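Side-chain contacts in MoaD/ThiS family protein (Mycobacterium tuberculosis, PDB 6JBZ), which probably serves as a ubiquitin-like sulfur carrier in molybdenum cofactor biosynthesis, as the MoaD subunit of molybdopterin synthase does in related organisms: residues S36-T39 with V40-I44; A55-L58 with S59-Y63. All coordinates share one frame; numbering follows the deposited sequence.

Interaction 1: residues S36-T39 with V40-I44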
loop_
_atom_site.group_PDB
_atom_site.type_symbol
_atom_site.label_atom_id
_atom_site.label_comp_id
_atom_site.label_asym_id
_atom_site.label_seq_id
_atom_site.Cartn_x
_atom_site.Cartn_y
_atom_site.Cartn_z
ATOM N N SER B 36 -40.633 -21.971 -28.636
ATOM C CA SER B 36 -39.937 -21.016 -29.503
ATOM C C SER B 36 -40.256 -19.600 -29.057
ATOM O O SER B 36 -41.415 -19.274 -28.785
ATOM C CB SER B 36 -40.327 -21.192 -30.973
ATOM O OG SER B 36 -39.661 -22.302 -31.549
ATOM N N GLY B 37 -39.231 -18.762 -28.961
ATOM C CA GLY B 37 -39.449 -17.371 -28.599
ATOM C C GLY B 37 -39.524 -17.151 -27.096
ATOM O O GLY B 37 -39.769 -16.029 -26.637
ATOM N N ALA B 38 -39.309 -18.222 -26.330
ATOM C CA ALA B 38 -39.255 -18.120 -24.883
ATOM C C ALA B 38 -38.262 -17.025 -24.468
ATOM O O ALA B 38 -37.214 -16.860 -25.089
ATOM C CB ALA B 38 -38.878 -19.462 -24.275
ATOM N N THR B 39 -38.602 -16.260 -23.443
ATOM C CA THR B 39 -37.710 -15.203 -23.010
ATOM C C THR B 39 -36.720 -15.690 -21.948
ATOM O O THR B 39 -36.902 -16.751 -21.327
ATOM C CB THR B 39 -38.490 -13.997 -22.450
ATOM O OG1 THR B 39 -39.270 -14.403 -21.320
ATOM C CG2 THR B 39 -39.394 -13.419 -23.511
ATOM N N VAL B 40 -35.661 -14.909 -21.752
ATOM C CA VAL B 40 -34.731 -15.156 -20.662
ATOM C C VAL B 40 -35.507 -15.155 -19.341
ATOM O O VAL B 40 -35.211 -15.928 -18.428
ATOM C CB VAL B 40 -33.595 -14.109 -20.647
ATOM C CG1 VAL B 40 -32.905 -14.072 -19.302
ATOM C CG2 VAL B 40 -32.591 -14.424 -21.726
ATOM N N ALA B 41 -36.528 -14.315 -19.259
ATOM C CA ALA B 41 -37.377 -14.274 -18.077
ATOM C C ALA B 41 -38.144 -15.590 -17.854
ATOM O O ALA B 41 -38.247 -16.078 -16.724
ATOM C CB ALA B 41 -38.344 -13.117 -18.176
ATOM N N GLU B 42 -38.687 -16.159 -18.925
ATOM C CA GLU B 42 -39.434 -17.400 -18.805
ATOM C C GLU B 42 -38.521 -18.543 -18.400
ATOM O O GLU B 42 -38.952 -19.445 -17.681
ATOM C CB GLU B 42 -40.139 -17.750 -20.109
ATOM C CG GLU B 42 -41.291 -16.848 -20.485
ATOM C CD GLU B 42 -41.818 -17.189 -21.866
ATOM O OE1 GLU B 42 -42.052 -18.388 -22.132
ATOM O OE2 GLU B 42 -41.975 -16.274 -22.693
ATOM N N LEU B 43 -37.277 -18.508 -18.885
ATOM C CA LEU B 43 -36.259 -19.507 -18.548
ATOM C C LEU B 43 -35.890 -19.458 -17.062
ATOM O O LEU B 43 -35.937 -20.481 -16.358
ATOM C CB LEU B 43 -34.999 -19.297 -19.401
ATOM C CG LEU B 43 -33.761 -20.156 -19.108
ATOM C CD1 LEU B 43 -34.029 -21.647 -19.416
ATOM C CD2 LEU B 43 -32.536 -19.657 -19.869
ATOM N N ILE B 44 -35.522 -18.270 -16.589
ATOM C CA ILE B 44 -35.127 -18.084 -15.199
ATOM C C ILE B 44 -36.291 -18.400 -14.264
ATOM O O ILE B 44 -36.108 -19.035 -13.225
ATOM C CB ILE B 44 -34.616 -16.644 -14.943
ATOM C CG1 ILE B 44 -33.308 -16.406 -15.681
ATOM C CG2 ILE B 44 -34.418 -16.376 -13.448
ATOM C CD1 ILE B 44 -32.987 -14.929 -15.837
#
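T39 and E42 grip each other in both directions but unequally, forming a capping box whose return arm is stretched. In the forward arm, E42 N donates to T39 OG1 at 3.0 Å with an N-H...O angle of 150°. The return arm, from T39 N to E42 OE2, is weak: it measures 3.5 Å. T39 is thus the N-cap of helix 40-50.

The torsions account for both arms. T39 holds OG1 between its backbone N and carbonyl carbon (chi1 60°), which turns the hydroxyl to the first helical turn and leaves CG2 beside the backbone N. E42 places CG next to its own N, and the extended chain beyond runs back over the cap, crossing the T39 side chain at about a right angle. On the way, E42 CG passes 3.3 Å from T39 OG1, while A41 CB lies 3.5 Å from the same oxygen. The other carboxylate oxygen, E42 OE1, comes within 4.0 Å of A38 CB, a van der Waals contact on one side of an atom that also has a hydrogen-bond partner flanking the two segments.

The backbone closes the turn through L43 N and T39 O, 3.0 Å apart with an N-H...O angle of 157°. Around this cap V40 packs on V75 and L77, while L43 reaches V13, V15, V32 and L34, seating the start of the helix against the sheet of the beta-grasp fold.

E42 OE2 also forms a salt bridge with R35 NH2, just before the loop. OE2 therefore faces both R35 and T39 N, the bond to T39 N being the weak one. The positive charge of R35 and the partial positive end of the helix dipole would be expected to favour the ionised carboxylate of E42.

Interaction 2: residues A55-L58 with S59-Y63; sequences ATVL and SRCSY
L58 O receives two donors as the chain turns out of helix 52-58: C61 N at 3.2 Å and, in a weak bond, the phenol of Y63, whose OH lies 2.6 Å away. The amide of C61 approaches from above the carbonyl plane, 70° out of it. Among the other backbone bonds, R60 N reaches V57 O at 3.0 Å with an N-H...O angle of 156°, whereas S59 N holds A55 O only weakly.

A second side-chain hydroxyl, S59 OG, bonds within the turn. With OG between its own N and carbonyl carbon (chi1 85°), the side chain folds back on the last helical turn and donates to T56 O at 3.3 Å. That carbonyl oxygen also sits over the centre of one face of the R60 guanidinium, 3.7 Å above its plane. R60 runs beside T56, pointing the same way, and its NH2 bonds to the backbone of a neighbouring subunit.

In the beta-grasp fold this turn delivers the chain from helix 52-58 into strand 62-65, where S62 pairs with L86 and Y63 with V70.

Apolar contacts accompany these bonds. C61 SG lies 4.0 Å from V57 CG1, and L58 CD2 is 4.3 Å from Y63 CE1, the side chains of L58 and Y63 crossing nearly at right angles; V85 touches L58, C61 and Y63.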
loop_
_atom_site.group_PDB
_atom_site.type_symbol
_atom_site.label_atom_id
_atom_site.label_comp_id
_atom_site.label_asym_id
_atom_site.label_seq_id
_atom_site.Cartn_x
_atom_site.Cartn_y
_atom_site.Cartn_z
ATOM N N ALA B 55 -33.582 -20.487 -6.488
ATOM C CA ALA B 55 -34.281 -19.273 -6.757
ATOM C C ALA B 55 -33.714 -18.115 -5.973
ATOM O O ALA B 55 -33.538 -17.060 -6.495
ATOM C CB ALA B 55 -35.718 -19.468 -6.386
ATOM N N THR B 56 -33.409 -18.333 -4.713
ATOM C CA THR B 56 -32.827 -17.326 -3.876
ATOM C C THR B 56 -31.479 -16.883 -4.369
ATOM O O THR B 56 -31.194 -15.721 -4.426
ATOM C CB THR B 56 -32.654 -17.866 -2.477
ATOM O OG1 THR B 56 -33.909 -18.296 -1.990
ATOM C CG2 THR B 56 -32.169 -16.828 -1.599
ATOM N N VAL B 57 -30.652 -17.820 -4.751
ATOM C CA VAL B 57 -29.443 -17.474 -5.470
ATOM C C VAL B 57 -29.730 -16.759 -6.789
ATOM O O VAL B 57 -29.253 -15.651 -7.004
ATOM C CB VAL B 57 -28.602 -18.705 -5.776
ATOM C CG1 VAL B 57 -27.386 -18.307 -6.569
ATOM C CG2 VAL B 57 -28.220 -19.417 -4.504
ATOM N N LEU B 58 -30.503 -17.398 -7.668
ATOM C CA LEU B 58 -30.805 -16.860 -9.000
ATOM C C LEU B 58 -31.250 -15.410 -8.988
ATOM O O LEU B 58 -31.031 -14.701 -9.954
ATOM C CB LEU B 58 -31.885 -17.686 -9.688
ATOM C CG LEU B 58 -31.441 -18.996 -10.318
ATOM C CD1 LEU B 58 -32.588 -19.615 -11.084
ATOM C CD2 LEU B 58 -30.272 -18.719 -11.215
ATOM N N SER B 59 -31.853 -14.959 -7.895
ATOM C CA SER B 59 -32.405 -13.614 -7.865
ATOM C C SER B 59 -31.397 -12.519 -7.526
ATOM O O SER B 59 -31.788 -11.385 -7.268
ATOM C CB SER B 59 -33.557 -13.546 -6.868
ATOM O OG SER B 59 -33.065 -13.310 -5.575
ATOM N N ARG B 60 -30.110 -12.847 -7.500
ATOM C CA ARG B 60 -29.074 -11.832 -7.307
ATOM C C ARG B 60 -28.063 -12.014 -8.416
ATOM O O ARG B 60 -27.013 -11.365 -8.443
ATOM C CB ARG B 60 -28.399 -11.946 -5.930
ATOM C CG ARG B 60 -29.345 -11.778 -4.754
ATOM C CD ARG B 60 -28.632 -11.937 -3.411
ATOM N NE ARG B 60 -28.271 -13.332 -3.141
ATOM C CZ ARG B 60 -28.687 -14.033 -2.086
ATOM N NH1 ARG B 60 -29.478 -13.470 -1.183
ATOM N NH2 ARG B 60 -28.304 -15.300 -1.926
ATOM N N CYS B 61 -28.383 -12.928 -9.330
ATOM C CA CYS B 61 -27.467 -13.266 -10.409
ATOM C C CYS B 61 -27.576 -12.270 -11.535
ATOM O O CYS B 61 -28.602 -11.610 -11.704
ATOM C CB CYS B 61 -27.734 -14.678 -10.946
ATOM S SG CYS B 61 -27.234 -15.966 -9.827
ATOM N N SER B 62 -26.497 -12.159 -12.287
ATOM C CA SER B 62 -26.528 -11.491 -13.566
ATOM C C SER B 62 -26.439 -12.627 -14.563
ATOM O O SER B 62 -26.131 -13.751 -14.173
ATOM C CB SER B 62 -25.379 -10.496 -13.721
ATOM O OG SER B 62 -24.139 -11.173 -13.752
ATOM N N TYR B 63 -26.711 -12.357 -15.834
ATOM C CA TYR B 63 -26.758 -13.418 -16.828
ATOM C C TYR B 63 -26.031 -13.013 -18.081
ATOM O O TYR B 63 -26.061 -11.854 -18.473
ATOM C CB TYR B 63 -28.202 -13.772 -17.154
ATOM C CG TYR B 63 -29.010 -14.133 -15.936
ATOM C CD1 TYR B 63 -29.047 -15.438 -15.462
ATOM C CD2 TYR B 63 -29.711 -13.168 -15.241
ATOM C CE1 TYR B 63 -29.772 -15.770 -14.340
ATOM C CE2 TYR B 63 -30.439 -13.490 -14.115
ATOM C CZ TYR B 63 -30.463 -14.792 -13.669
ATOM O OH TYR B 63 -31.195 -15.106 -12.552
#

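In the fold
Interaction 1 starts helix 40-50, and interaction 2 follows along the chain, where helix 52-58 ends and strand 62-65 begins. Their centres are about 15 Å apart, yet they meet directly: I44 CD1 touches Y63 at CZ (3.3 Å), and I44 O lies 4.2 Å from L58 CD1. I44, in helix 40-50, therefore touches residues on both sides of the turn: L58 of helix 52-58 and Y63 of strand 62-65. Each contact also leans on the sheet, through L43 on strands 11-17 and 29-34 and through L58 on strand 82-86. That last strand leads to the C-terminal Gly-Gly, which in relatives carries the thiocarboxylate; neither contact includes that tail.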